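Local structure of beta-L-arabinobiosidase (Bacteroides thetaiotaomicron, 5MQR) at residues A[266-271]-A[319-324]; A[337-340]-A[344-347]; A[699-702]-A[707-710]. The protein probably hydrolyses glycosidic linkages of plant pectin as a multidomain beta-L-arabinobiosidase, perhaps with exo-alpha-sialidase activity. All coordinates share one frame; numbering follows the deposited sequence.

Contact 1. Residues A[266-271]-A[319-324]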
ATOM      1  N   ASN A 266       9.938  10.208 -26.423  1.00 24.12           N
ATOM      2  CA  ASN A 266      10.046  10.744 -25.066  1.00 24.06           C
ATOM      3  C   ASN A 266      11.010   9.870 -24.315  1.00 24.61           C
ATOM      4  O   ASN A 266      11.274   8.750 -24.731  1.00 24.35           O
ATOM      5  CB  ASN A 266       8.697  10.868 -24.346  1.00 23.67           C
ATOM      6  CG  ASN A 266       7.921   9.566 -24.270  1.00 23.62           C
ATOM      7  OD1 ASN A 266       7.666   9.053 -23.179  1.00 23.41           O
ATOM      8  ND2 ASN A 266       7.507   9.043 -25.426  1.00 23.95           N
ATOM      9  N   CYS A 267      11.552  10.395 -23.222  1.00 25.49           N
ATOM     10  CA  CYS A 267      12.578   9.702 -22.479  1.00 25.82           C
ATOM     11  C   CYS A 267      12.556  10.043 -21.023  1.00 25.68           C
ATOM     12  O   CYS A 267      11.946  11.038 -20.598  1.00 25.75           O
ATOM     13  CB  CYS A 267      13.967  10.057 -23.048  1.00 27.04           C
ATOM     14  SG  CYS A 267      14.533  11.767 -22.817  1.00 27.98           S
ATOM     15  N   TYR A 268      13.260   9.224 -20.257  1.00 25.42           N
ATOM     16  CA  TYR A 268      13.473   9.502 -18.852  1.00 25.44           C
ATOM     17  C   TYR A 268      14.777   8.896 -18.383  1.00 26.27           C
ATOM     18  O   TYR A 268      15.337   8.035 -19.057  1.00 27.44           O
ATOM     19  CB  TYR A 268      12.310   9.001 -18.005  1.00 24.24           C
ATOM     20  CG  TYR A 268      11.935   7.539 -18.126  1.00 23.72           C
ATOM     21  CD1 TYR A 268      12.686   6.532 -17.507  1.00 23.79           C
ATOM     22  CD2 TYR A 268      10.782   7.165 -18.796  1.00 23.35           C
ATOM     23  CE1 TYR A 268      12.303   5.195 -17.596  1.00 23.73           C
ATOM     24  CE2 TYR A 268      10.382   5.841 -18.890  1.00 23.05           C
ATOM     25  CZ  TYR A 268      11.134   4.850 -18.281  1.00 23.43           C
ATOM     26  OH  TYR A 268      10.709   3.543 -18.349  1.00 23.00           O
ATOM     27  N   THR A 269      15.223   9.341 -17.215  1.00 26.19           N
ATOM     28  CA  THR A 269      16.504   8.960 -16.652  1.00 26.81           C
ATOM     29  C   THR A 269      16.300   7.821 -15.655  1.00 26.70           C
ATOM     30  O   THR A 269      15.524   7.934 -14.716  1.00 26.08           O
ATOM     31  CB  THR A 269      17.189  10.170 -15.985  1.00 26.82           C
ATOM     32  OG1 THR A 269      17.386  11.202 -16.967  1.00 26.26           O
ATOM     33  CG2 THR A 269      18.554   9.766 -15.403  1.00 27.19           C
ATOM     34  N   LEU A 270      16.994   6.717 -15.892  1.00 27.54           N
ATOM     35  CA  LEU A 270      16.933   5.534 -15.030  1.00 28.44           C
ATOM     36  C   LEU A 270      17.728   5.765 -13.730  1.00 29.28           C
ATOM     37  O   LEU A 270      18.480   6.719 -13.640  1.00 30.18           O
ATOM     38  CB  LEU A 270      17.516   4.329 -15.783  1.00 28.56           C
ATOM     39  CG  LEU A 270      16.814   3.869 -17.056  1.00 28.29           C
ATOM     40  CD1 LEU A 270      17.653   2.815 -17.759  1.00 28.63           C
ATOM     41  CD2 LEU A 270      15.422   3.338 -16.713  1.00 27.54           C
ATOM     42  N   PRO A 271      17.563   4.906 -12.717  1.00 30.26           N
ATOM     43  CA  PRO A 271      18.304   5.167 -11.467  1.00 31.61           C
ATOM     44  C   PRO A 271      19.827   5.193 -11.602  1.00 32.00           C
ATOM     45  O   PRO A 271      20.460   5.896 -10.829  1.00 32.98           O
ATOM     46  CB  PRO A 271      17.855   4.032 -10.538  1.00 30.99           C
ATOM     47  CG  PRO A 271      16.497   3.674 -11.057  1.00 30.70           C
ATOM     48  CD  PRO A 271      16.588   3.815 -12.548  1.00 30.51           C
ATOM     49  N   GLY A 319      10.360   8.717  -6.975  1.00 27.82           N
ATOM     50  CA  GLY A 319      11.509   7.951  -7.464  1.00 27.95           C
ATOM     51  C   GLY A 319      11.154   6.734  -8.323  1.00 27.76           C
ATOM     52  O   GLY A 319      12.043   6.133  -8.927  1.00 28.82           O
ATOM     53  N   THR A 320       9.875   6.381  -8.411  1.00 26.53           N
ATOM     54  CA  THR A 320       9.444   5.273  -9.254  1.00 26.05           C
ATOM     55  C   THR A 320       9.069   5.792 -10.653  1.00 25.32           C
ATOM     56  O   THR A 320       9.302   6.957 -10.970  1.00 25.57           O
ATOM     57  CB  THR A 320       8.300   4.480  -8.601  1.00 26.12           C
ATOM     58  OG1 THR A 320       7.098   5.255  -8.582  1.00 26.30           O
ATOM     59  CG2 THR A 320       8.688   4.054  -7.182  1.00 27.03           C
ATOM     60  N   TYR A 321       8.556   4.903 -11.498  1.00 23.73           N
ATOM     61  CA  TYR A 321       8.318   5.200 -12.880  1.00 23.17           C
ATOM     62  C   TYR A 321       6.895   4.778 -13.271  1.00 22.19           C
ATOM     63  O   TYR A 321       6.299   3.908 -12.623  1.00 21.29           O
ATOM     64  CB  TYR A 321       9.384   4.499 -13.718  1.00 23.46           C
ATOM     65  CG  TYR A 321      10.789   5.044 -13.477  1.00 24.08           C
ATOM     66  CD1 TYR A 321      11.582   4.574 -12.420  1.00 24.31           C
ATOM     67  CD2 TYR A 321      11.323   6.008 -14.304  1.00 24.24           C
ATOM     68  CE1 TYR A 321      12.876   5.058 -12.205  1.00 24.52           C
ATOM     69  CE2 TYR A 321      12.596   6.501 -14.097  1.00 25.22           C
ATOM     70  CZ  TYR A 321      13.370   6.020 -13.038  1.00 25.37           C
ATOM     71  OH  TYR A 321      14.628   6.524 -12.852  1.00 25.84           O
ATOM     72  N   ALA A 322       6.360   5.437 -14.301  1.00 21.24           N
ATOM     73  CA  ALA A 322       5.037   5.161 -14.832  1.00 21.01           C
ATOM     74  C   ALA A 322       4.996   5.386 -16.347  1.00 21.17           C
ATOM     75  O   ALA A 322       5.649   6.291 -16.879  1.00 20.74           O
ATOM     76  CB  ALA A 322       3.980   6.021 -14.158  1.00 20.77           C
ATOM     77  N   THR A 323       4.218   4.539 -17.027  1.00 21.11           N
ATOM     78  CA  THR A 323       3.869   4.743 -18.432  1.00 21.66           C
ATOM     79  C   THR A 323       2.371   4.956 -18.519  1.00 21.72           C
ATOM     80  O   THR A 323       1.627   4.343 -17.759  1.00 22.40           O
ATOM     81  CB  THR A 323       4.290   3.563 -19.315  1.00 21.37           C
ATOM     82  OG1 THR A 323       4.068   2.338 -18.605  1.00 21.53           O
ATOM     83  CG2 THR A 323       5.723   3.675 -19.659  1.00 21.68           C
ATOM     84  N   VAL A 324       1.949   5.849 -19.412  1.00 21.99           N
ATOM     85  CA  VAL A 324       0.536   6.129 -19.677  1.00 21.71           C
ATOM     86  C   VAL A 324       0.327   5.993 -21.173  1.00 21.61           C
ATOM     87  O   VAL A 324       1.101   6.517 -21.965  1.00 21.89           O
ATOM     88  CB  VAL A 324       0.137   7.529 -19.169  1.00 22.18           C
ATOM     89  CG1 VAL A 324      -1.327   7.831 -19.454  1.00 22.01           C
ATOM     90  CG2 VAL A 324       0.396   7.601 -17.661  1.00 22.41           C
TER
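Y321 reaches across to the strand end at T269 and lays the flank of its ring against Y268. Y321 OH donates to T269 O over 2.5 Å, a short bond that meets a lone pair in the carbonyl plane (C=O...O angle 138°), and the acceptor lies near the plane of the phenol, at its edge. Y321 CG stands opposite the carbonyl carbon and beside the backbone N (chi1 -66°), which sends the ring toward the facing segment. There CD2 of Y321 comes over one face of the Y268 ring, and Y321 CE2 lies 3.4 Å from Y268 CD1. The rings meet obliquely, centroids 5.0 Å apart and planes inclined by 39°. P271 meets the other flank, its CD 3.9 Å from Y321 CE1, so T269, Y268 and P271 together restrict the Y321 ring. The far end of Y268 is fixed separately, its OH hydrogen-bonded to G342 O and Y345 OH. In the beta-propeller fold expected of this region, the contact joins two four-stranded antiparallel sheets, probably successive blades: 266-269 is an outermost strand of one, whereas 321-325 lies between strands 311-315 and 334-339 in the next.

Contact 2. Residues A[337-340]-A[344-347]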
ATOM      1  N   SER A 337       0.726   1.984 -16.274  1.00 19.82           N
ATOM      2  CA  SER A 337       1.526   0.873 -15.804  1.00 20.38           C
ATOM      3  C   SER A 337       2.662   1.427 -14.934  1.00 20.72           C
ATOM      4  O   SER A 337       3.262   2.435 -15.275  1.00 21.66           O
ATOM      5  CB  SER A 337       2.098   0.062 -16.995  1.00 20.34           C
ATOM      6  OG  SER A 337       1.113  -0.673 -17.723  1.00 20.03           O
ATOM      7  N   LEU A 338       2.968   0.745 -13.835  1.00 20.97           N
ATOM      8  CA  LEU A 338       4.014   1.172 -12.888  1.00 21.13           C
ATOM      9  C   LEU A 338       5.259   0.286 -12.930  1.00 22.06           C
ATOM     10  O   LEU A 338       5.191  -0.889 -13.327  1.00 21.59           O
ATOM     11  CB  LEU A 338       3.449   1.182 -11.462  1.00 20.65           C
ATOM     12  CG  LEU A 338       2.138   1.961 -11.298  1.00 20.51           C
ATOM     13  CD1 LEU A 338       1.604   1.794  -9.890  1.00 20.31           C
ATOM     14  CD2 LEU A 338       2.303   3.435 -11.666  1.00 20.52           C
ATOM     15  N   SER A 339       6.389   0.882 -12.531  1.00 22.47           N
ATOM     16  CA  SER A 339       7.696   0.233 -12.487  1.00 22.76           C
ATOM     17  C   SER A 339       8.479   0.858 -11.358  1.00 23.83           C
ATOM     18  O   SER A 339       8.422   2.083 -11.177  1.00 23.01           O
ATOM     19  CB  SER A 339       8.477   0.465 -13.785  1.00 23.07           C
ATOM     20  OG  SER A 339       9.796  -0.068 -13.737  1.00 22.80           O
ATOM     21  N   LYS A 340       9.187   0.016 -10.596  1.00 25.11           N
ATOM     22  CA  LYS A 340      10.090   0.483  -9.539  1.00 26.79           C
ATOM     23  C   LYS A 340      11.447   0.943 -10.060  1.00 26.73           C
ATOM     24  O   LYS A 340      12.133   1.691  -9.374  1.00 27.60           O
ATOM     25  CB  LYS A 340      10.309  -0.615  -8.478  1.00 28.61           C
ATOM     26  CG  LYS A 340      11.120  -1.813  -8.960  1.00 30.12           C
ATOM     27  CD  LYS A 340      11.587  -2.662  -7.806  1.00 33.08           C
ATOM     28  CE  LYS A 340      12.455  -3.828  -8.276  1.00 35.09           C
ATOM     29  NZ  LYS A 340      11.862  -5.092  -7.758  1.00 37.18           N
ATOM     30  N   GLU A 344      11.297  -2.704 -15.890  1.00 25.26           N
ATOM     31  CA  GLU A 344      10.200  -3.674 -15.768  1.00 25.20           C
ATOM     32  C   GLU A 344       8.908  -3.045 -15.271  1.00 23.33           C
ATOM     33  O   GLU A 344       8.861  -2.523 -14.178  1.00 22.34           O
ATOM     34  CB  GLU A 344      10.575  -4.812 -14.815  1.00 26.61           C
ATOM     35  CG  GLU A 344       9.537  -5.942 -14.724  1.00 27.71           C
ATOM     36  CD  GLU A 344       9.893  -7.008 -13.694  1.00 29.28           C
ATOM     37  OE1 GLU A 344      10.924  -6.871 -13.001  1.00 32.38           O
ATOM     38  OE2 GLU A 344       9.122  -7.972 -13.529  1.00 30.57           O
ATOM     39  N   TYR A 345       7.857  -3.144 -16.068  1.00 22.69           N
ATOM     40  CA  TYR A 345       6.550  -2.655 -15.685  1.00 22.26           C
ATOM     41  C   TYR A 345       5.696  -3.840 -15.359  1.00 22.04           C
ATOM     42  O   TYR A 345       5.728  -4.835 -16.073  1.00 22.82           O
ATOM     43  CB  TYR A 345       5.938  -1.815 -16.803  1.00 22.03           C
ATOM     44  CG  TYR A 345       6.569  -0.442 -16.870  1.00 21.83           C
ATOM     45  CD1 TYR A 345       7.783  -0.240 -17.517  1.00 21.62           C
ATOM     46  CD2 TYR A 345       5.965   0.654 -16.260  1.00 21.56           C
ATOM     47  CE1 TYR A 345       8.365   1.003 -17.565  1.00 21.59           C
ATOM     48  CE2 TYR A 345       6.551   1.906 -16.296  1.00 21.39           C
ATOM     49  CZ  TYR A 345       7.747   2.077 -16.964  1.00 21.48           C
ATOM     50  OH  TYR A 345       8.339   3.329 -17.024  1.00 21.60           O
ATOM     51  N   THR A 346       4.957  -3.742 -14.261  1.00 22.09           N
ATOM     52  CA  THR A 346       4.294  -4.899 -13.673  1.00 22.20           C
ATOM     53  C   THR A 346       2.805  -4.758 -13.448  1.00 22.27           C
ATOM     54  O   THR A 346       2.182  -5.734 -13.095  1.00 22.81           O
ATOM     55  CB  THR A 346       4.941  -5.243 -12.304  1.00 22.31           C
ATOM     56  OG1 THR A 346       4.781  -4.146 -11.409  1.00 22.54           O
ATOM     57  CG2 THR A 346       6.436  -5.499 -12.477  1.00 22.46           C
ATOM     58  N   THR A 347       2.233  -3.567 -13.636  1.00 22.03           N
ATOM     59  CA  THR A 347       0.808  -3.322 -13.388  1.00 21.35           C
ATOM     60  C   THR A 347       0.118  -2.709 -14.619  1.00 20.71           C
ATOM     61  O   THR A 347       0.777  -2.168 -15.521  1.00 20.36           O
ATOM     62  CB  THR A 347       0.612  -2.334 -12.196  1.00 21.52           C
ATOM     63  OG1 THR A 347       1.127  -1.034 -12.533  1.00 21.71           O
ATOM     64  CG2 THR A 347       1.318  -2.852 -10.930  1.00 21.99           C
TER
HETATM   65  O   HOH W   1       9.191  -2.990 -11.594  1.00 29.21           O
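S337 faces T347, and S339 faces Y345, across a hairpin-like turn that leads from strand 334-339 toward 349-350; the short strand 344-345 pairs with 29-30. The turn resembles the Asp box of BNR repeats, one residue shorter between D341 and G342 than the usual pattern, and D341 OD1 accepts from E344 N. At the start of the segment, S337 OG donates to T347 O over 2.7 Å, in the carbonyl plane, and is also hydrogen-bonded to Y325 OH. L338 is gripped through its backbone at both ends. L338 N donates to T347 OG1 at 2.9 Å, a side chain standing in where a strand carbonyl might be expected, while L338 O receives T346 N at 3.0 Å, almost straight in line with the carbonyl (179°). S339 then does two things with one short side chain. S339 CB sits over the centre of the Y345 ring, 3.4 Å from the centroid and 9° off the normal, a clear CH-pi contact. S339 OG, turned opposite the backbone N (chi1 175°), reaches E344 O at 2.7 Å from above the carbonyl plane and also bonds with D341 N. The same E344 carbonyl serves the last residue as well: a water donates to E344 O at 2.6 Å and accepts from K340 N at 3.2 Å, bridging the two arms beside the turn.

Contact 3. Residues A[699-702]-A[707-710]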
ATOM      1  N   ARG A 699      -1.555 -36.059  30.666  1.00 30.24           N
ATOM      2  CA  ARG A 699      -0.432 -36.208  31.613  1.00 30.92           C
ATOM      3  C   ARG A 699      -0.916 -36.581  33.026  1.00 31.15           C
ATOM      4  O   ARG A 699      -1.938 -36.094  33.482  1.00 31.54           O
ATOM      5  CB  ARG A 699       0.428 -34.943  31.624  1.00 30.04           C
ATOM      6  CG  ARG A 699       0.866 -34.520  30.222  1.00 29.76           C
ATOM      7  CD  ARG A 699       1.889 -35.467  29.626  1.00 29.26           C
ATOM      8  NE  ARG A 699       3.203 -35.264  30.219  1.00 29.15           N
ATOM      9  CZ  ARG A 699       4.215 -36.134  30.175  1.00 29.30           C
ATOM     10  NH1 ARG A 699       4.094 -37.320  29.585  1.00 29.57           N
ATOM     11  NH2 ARG A 699       5.364 -35.818  30.743  1.00 29.33           N
ATOM     12  N   SER A 700      -0.158 -37.429  33.703  1.00 31.67           N
ATOM     13  CA  SER A 700      -0.551 -37.947  35.031  1.00 32.92           C
ATOM     14  C   SER A 700      -0.404 -36.927  36.177  1.00 33.18           C
ATOM     15  O   SER A 700      -0.936 -37.152  37.266  1.00 34.78           O
ATOM     16  CB  SER A 700       0.278 -39.183  35.381  1.00 32.37           C
ATOM     17  OG  SER A 700       1.628 -38.810  35.568  1.00 32.41           O
ATOM     18  N   TYR A 701       0.330 -35.834  35.940  1.00 31.92           N
ATOM     19  CA  TYR A 701       0.604 -34.815  36.975  1.00 31.25           C
ATOM     20  C   TYR A 701      -0.166 -33.521  36.704  1.00 30.39           C
ATOM     21  O   TYR A 701      -0.014 -32.531  37.410  1.00 29.84           O
ATOM     22  CB  TYR A 701       2.112 -34.552  37.073  1.00 30.83           C
ATOM     23  CG  TYR A 701       2.730 -34.182  35.738  1.00 30.15           C
ATOM     24  CD1 TYR A 701       2.688 -32.867  35.277  1.00 28.97           C
ATOM     25  CD2 TYR A 701       3.317 -35.154  34.923  1.00 29.58           C
ATOM     26  CE1 TYR A 701       3.236 -32.526  34.058  1.00 28.48           C
ATOM     27  CE2 TYR A 701       3.871 -34.820  33.697  1.00 28.89           C
ATOM     28  CZ  TYR A 701       3.828 -33.503  33.266  1.00 28.57           C
ATOM     29  OH  TYR A 701       4.368 -33.144  32.049  1.00 27.58           O
ATOM     30  N   SER A 702      -1.014 -33.534  35.687  1.00 30.43           N
ATOM     31  CA  SER A 702      -1.729 -32.329  35.310  1.00 30.40           C
ATOM     32  C   SER A 702      -2.842 -32.063  36.319  1.00 30.42           C
ATOM     33  O   SER A 702      -3.200 -32.930  37.094  1.00 30.45           O
ATOM     34  CB  SER A 702      -2.268 -32.463  33.898  1.00 30.26           C
ATOM     35  OG  SER A 702      -3.167 -33.546  33.850  1.00 31.74           O
ATOM     36  N   LEU A 707      -4.594 -29.549  32.595  1.00 27.26           N
ATOM     37  CA  LEU A 707      -3.899 -28.272  32.686  1.00 27.07           C
ATOM     38  C   LEU A 707      -2.578 -28.396  33.437  1.00 26.92           C
ATOM     39  O   LEU A 707      -2.513 -29.005  34.499  1.00 27.13           O
ATOM     40  CB  LEU A 707      -4.793 -27.234  33.349  1.00 27.79           C
ATOM     41  CG  LEU A 707      -6.067 -26.877  32.578  1.00 28.23           C
ATOM     42  CD1 LEU A 707      -6.963 -25.983  33.429  1.00 28.87           C
ATOM     43  CD2 LEU A 707      -5.733 -26.204  31.253  1.00 27.80           C
ATOM     44  N   ILE A 708      -1.534 -27.827  32.852  1.00 26.27           N
ATOM     45  CA  ILE A 708      -0.215 -27.761  33.445  1.00 26.10           C
ATOM     46  C   ILE A 708       0.226 -26.279  33.488  1.00 26.01           C
ATOM     47  O   ILE A 708       0.183 -25.583  32.477  1.00 24.95           O
ATOM     48  CB  ILE A 708       0.760 -28.598  32.612  1.00 25.79           C
ATOM     49  CG1 ILE A 708       0.368 -30.075  32.667  1.00 26.05           C
ATOM     50  CG2 ILE A 708       2.195 -28.394  33.081  1.00 25.83           C
ATOM     51  CD1 ILE A 708       1.031 -30.942  31.624  1.00 25.92           C
ATOM     52  N   ALA A 709       0.680 -25.822  34.654  1.00 26.21           N
ATOM     53  CA  ALA A 709       0.928 -24.392  34.897  1.00 26.28           C
ATOM     54  C   ALA A 709       2.264 -23.841  34.428  1.00 25.92           C
ATOM     55  O   ALA A 709       2.477 -22.632  34.443  1.00 25.47           O
ATOM     56  CB  ALA A 709       0.795 -24.097  36.374  1.00 26.93           C
ATOM     57  N   CYS A 710       3.171 -24.731  34.084  1.00 26.26           N
ATOM     58  CA  CYS A 710       4.565 -24.381  33.817  1.00 26.59           C
ATOM     59  C   CYS A 710       4.743 -23.206  32.859  1.00 25.32           C
ATOM     60  O   CYS A 710       5.481 -22.266  33.174  1.00 25.31           O
ATOM     61  CB  CYS A 710       5.298 -25.617  33.269  1.00 27.24           C
ATOM     62  SG  CYS A 710       6.996 -25.262  32.822  1.00 29.38           S
TER
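L707 and I708 pack against a type I beta turn, R699 to S702, in the loop between strand 691-692 and helix 712-719 of the glycoside hydrolase domain, a family expected to form an (alpha/alpha)6 barrel. L707 contributes mainly its backbone: L707 O lies 3.5 Å from S702 CA, while its CB points away, and the side chain packs on T734 and W735 of helix 726-737. I708 carries the side-chain contact. Its CG1 stands opposite the carbonyl carbon and beside the backbone N (chi1 -65°), and this directs the branch to the turn. I708 CG1 comes 3.8 Å from S702 CB. Beyond it, the methyl I708 CD1 touches both other partners, 3.6 Å from Y701 CE1 and 3.8 Å from R699 CG. The methyl meets the tyrosine ring obliquely. Those two partners are themselves locked together: R699, bent back on itself along its chain, grips Y701 OH side-on with both NE and NH2, and the oxygen lies only 7° out of the guanidinium plane. R699 CB also lies over one face of the ring, offset toward its rim. Replacing Y701 with an alanine would probably leave R699 NE and NH2 without this acceptor, the guanidinium less restrained, and I708 CD1 without its aromatic neighbour. Outside the two segments, N706 OD1 bonds R699 N and K746 NZ bonds S702 O, so the turn is anchored from its first residue to its last. A bound HEPES molecule lies beside the Y701 side chain, nearest atoms about 3 Å apart. The two bonds that R699 makes to Y701 OH are nearly equal, 3.0 Å from R699 NE and 3.1 Å from R699 NH2.

Contacts 1 and 2 belong to one beta-rich region: their centres are 10 Å apart, and strands 321-325 and 334-339, which carry one half of each, are neighbours in the same sheet, with Y321 N bonded to S339 O at 2.8 Å. Contact 1 is the more buried and links that sheet to another through aromatic packing and one tyrosine hydroxyl bond. Contact 2, partly buried, works around a turn and relies on hydroxyls, backbone amides and a water. Contact 3 lies with its nearest atoms about 45 Å from contact 2, in the hydrolase domain. Partly buried, it folds one loop on itself by apolar packing, while bonds within the turn and from N706 and K746 hold its shape.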